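Local atomic coordinates of probable transcriptional regulator (Pseudomonas aeruginosa PAO1, PDB entry 2GEN), a protein that probably binds DNA through a helix-turn-helix motif as a transcriptional regulator of the TetR family. Residues F104-R109 and L164-L169. Sequence-based numbering, arbitrary orientation.
Sequences FILHSR and LARQWL
The R166 guanidinium has methyl CD2 of L106 over one face, with NH2 3.7 Å from that carbon. The H107 ring meets the same group obliquely, its CD2 4.4 Å from R166 NH1. This is a surface contact between two helices of the all-helical TetR-family fold, 99-114 and 150-169. The axes of the two short segments cross at -106° and come no closer than 11.4 Å, so side chains bridge the gap. L106 and R166 both reach into it. The CG of R166 stands anti to the backbone N (chi1 -160°), and the chain bends at chi3, which sets the guanidinium beside L106, one face toward CD2. H107 NE2 and R166 NH1 lie 4.5 Å apart; if the histidine were protonated, this proximity would probably be unfavourable. Y91 of helix 80-97 touches both L106 and A165, tying that helix to the contact. R166 also packs on R166 of the second subunit, so the contact borders the dimer partner. Within 104-109, S108 OG lies over one face of the F104 ring, toward the rim. It donates to F104 O at 2.7 Å, tilted 34° from the carbonyl plane. H107 N reaches that oxygen from the opposite face. A smaller apolar touch completes the contact: L106 and L169 cross at about a right angle, L106 CD1 to L169 CD1 at 3.8 Å.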
loop_
_atom_site.group_PDB
_atom_site.type_symbol
_atom_site.label_atom_id
_atom_site.label_comp_id
_atom_site.label_asym_id
_atom_site.label_seq_id
_atom_site.Cartn_x
_atom_site.Cartn_y
_atom_site.Cartn_z
ATOM N N PHE A 104 -8.211 7.713 5.439
ATOM C CA PHE A 104 -9.212 8.017 4.424
ATOM C C PHE A 104 -8.560 7.979 3.045
ATOM O O PHE A 104 -9.069 7.323 2.128
ATOM C CB PHE A 104 -9.844 9.390 4.678
ATOM C CG PHE A 104 -10.760 9.841 3.579
ATOM C CD1 PHE A 104 -12.100 9.390 3.536
ATOM C CD2 PHE A 104 -10.312 10.725 2.598
ATOM C CE1 PHE A 104 -12.950 9.791 2.515
ATOM C CE2 PHE A 104 -11.159 11.155 1.562
ATOM C CZ PHE A 104 -12.506 10.672 1.533
ATOM N N ILE A 105 -7.413 8.646 2.897
ATOM C CA ILE A 105 -6.712 8.690 1.620
ATOM C C ILE A 105 -6.319 7.279 1.151
ATOM O O ILE A 105 -6.461 6.963 -0.015
ATOM C CB ILE A 105 -5.429 9.583 1.690
ATOM C CG1 ILE A 105 -5.820 11.059 1.766
ATOM C CG2 ILE A 105 -4.527 9.351 0.445
ATOM C CD1 ILE A 105 -4.646 11.952 2.047
ATOM N N LEU A 106 -5.829 6.449 2.073
ATOM C CA LEU A 106 -5.348 5.111 1.749
ATOM C C LEU A 106 -6.472 4.195 1.291
ATOM O O LEU A 106 -6.211 3.177 0.640
ATOM C CB LEU A 106 -4.591 4.493 2.941
ATOM C CG LEU A 106 -3.234 5.097 3.273
ATOM C CD1 LEU A 106 -2.639 4.339 4.449
ATOM C CD2 LEU A 106 -2.309 5.057 2.054
ATOM N N HIS A 107 -7.720 4.540 1.610
ATOM C CA HIS A 107 -8.838 3.664 1.249
ATOM C C HIS A 107 -9.772 4.217 0.174
ATOM O O HIS A 107 -10.715 3.532 -0.246
ATOM C CB HIS A 107 -9.591 3.242 2.503
ATOM C CG HIS A 107 -8.744 2.457 3.460
ATOM N ND1 HIS A 107 -8.747 2.681 4.821
ATOM C CD2 HIS A 107 -7.861 1.447 3.245
ATOM C CE1 HIS A 107 -7.913 1.836 5.405
ATOM N NE2 HIS A 107 -7.364 1.075 4.471
ATOM N N SER A 108 -9.490 5.426 -0.311
ATOM C CA SER A 108 -10.464 6.149 -1.138
ATOM C C SER A 108 -10.076 6.465 -2.591
ATOM O O SER A 108 -10.878 7.043 -3.326
ATOM C CB SER A 108 -10.876 7.449 -0.439
ATOM O OG SER A 108 -11.438 7.173 0.832
ATOM N N ARG A 109 -8.859 6.128 -3.006
ATOM C CA ARG A 109 -8.416 6.575 -4.333
ATOM C C ARG A 109 -9.309 6.038 -5.460
ATOM O O ARG A 109 -9.737 6.803 -6.319
ATOM C CB ARG A 109 -6.963 6.203 -4.606
ATOM C CG ARG A 109 -6.366 7.032 -5.714
ATOM C CD ARG A 109 -5.039 6.488 -6.213
ATOM N NE ARG A 109 -4.530 7.298 -7.318
ATOM C CZ ARG A 109 -4.926 7.174 -8.583
ATOM N NH1 ARG A 109 -5.842 6.264 -8.914
ATOM N NH2 ARG A 109 -4.419 7.957 -9.527
ATOM N N LEU A 164 4.755 1.017 6.334
ATOM C CA LEU A 164 4.667 1.123 7.806
ATOM C C LEU A 164 3.430 1.933 8.223
ATOM O O LEU A 164 2.712 1.540 9.148
ATOM C CB LEU A 164 5.921 1.733 8.378
ATOM C CG LEU A 164 6.116 1.629 9.910
ATOM C CD1 LEU A 164 5.962 0.165 10.372
ATOM C CD2 LEU A 164 7.476 2.149 10.322
ATOM N N ALA A 165 3.161 3.043 7.530
ATOM C CA ALA A 165 1.985 3.851 7.841
ATOM C C ALA A 165 0.694 3.045 7.719
ATOM O O ALA A 165 -0.154 3.079 8.616
ATOM C CB ALA A 165 1.925 5.068 6.942
ATOM N N ARG A 166 0.564 2.308 6.614
ATOM C CA ARG A 166 -0.586 1.411 6.403
ATOM C C ARG A 166 -0.771 0.429 7.599
ATOM O O ARG A 166 -1.863 0.349 8.195
ATOM C CB ARG A 166 -0.402 0.674 5.059
ATOM C CG ARG A 166 -1.649 0.087 4.463
ATOM C CD ARG A 166 -1.418 -0.480 3.016
ATOM N NE ARG A 166 -1.488 0.481 1.909
ATOM C CZ ARG A 166 -2.616 0.908 1.324
ATOM N NH1 ARG A 166 -3.806 0.505 1.759
ATOM N NH2 ARG A 166 -2.555 1.774 0.317
ATOM N N GLN A 167 0.311 -0.247 7.999
ATOM C CA GLN A 167 0.260 -1.221 9.105
ATOM C C GLN A 167 -0.053 -0.549 10.421
ATOM O O GLN A 167 -0.850 -1.054 11.223
ATOM C CB GLN A 167 1.596 -1.946 9.213
ATOM C CG GLN A 167 1.970 -2.725 7.925
ATOM C CD GLN A 167 0.901 -3.746 7.562
ATOM O OE1 GLN A 167 0.173 -3.574 6.581
ATOM N NE2 GLN A 167 0.783 -4.796 8.373
ATOM N N TRP A 168 0.591 0.591 10.654
ATOM C CA TRP A 168 0.396 1.345 11.891
ATOM C C TRP A 168 -1.041 1.828 12.060
ATOM O O TRP A 168 -1.641 1.680 13.137
ATOM C CB TRP A 168 1.371 2.524 11.936
ATOM C CG TRP A 168 1.201 3.389 13.152
ATOM C CD1 TRP A 168 1.562 3.085 14.444
ATOM C CD2 TRP A 168 0.667 4.720 13.182
ATOM N NE1 TRP A 168 1.272 4.151 15.271
ATOM C CE2 TRP A 168 0.720 5.165 14.520
ATOM C CE3 TRP A 168 0.143 5.580 12.204
ATOM C CZ2 TRP A 168 0.253 6.434 14.905
ATOM C CZ3 TRP A 168 -0.308 6.864 12.591
ATOM C CH2 TRP A 168 -0.251 7.270 13.921
ATOM N N LEU A 169 -1.592 2.418 11.011
ATOM C CA LEU A 169 -2.953 2.931 11.031
ATOM C C LEU A 169 -3.982 1.835 11.257
ATOM O O LEU A 169 -5.020 2.069 11.881
ATOM C CB LEU A 169 -3.262 3.652 9.724
ATOM C CG LEU A 169 -2.545 5.004 9.542
ATOM C CD1 LEU A 169 -2.556 5.392 8.050
ATOM C CD2 LEU A 169 -3.117 6.136 10.442
#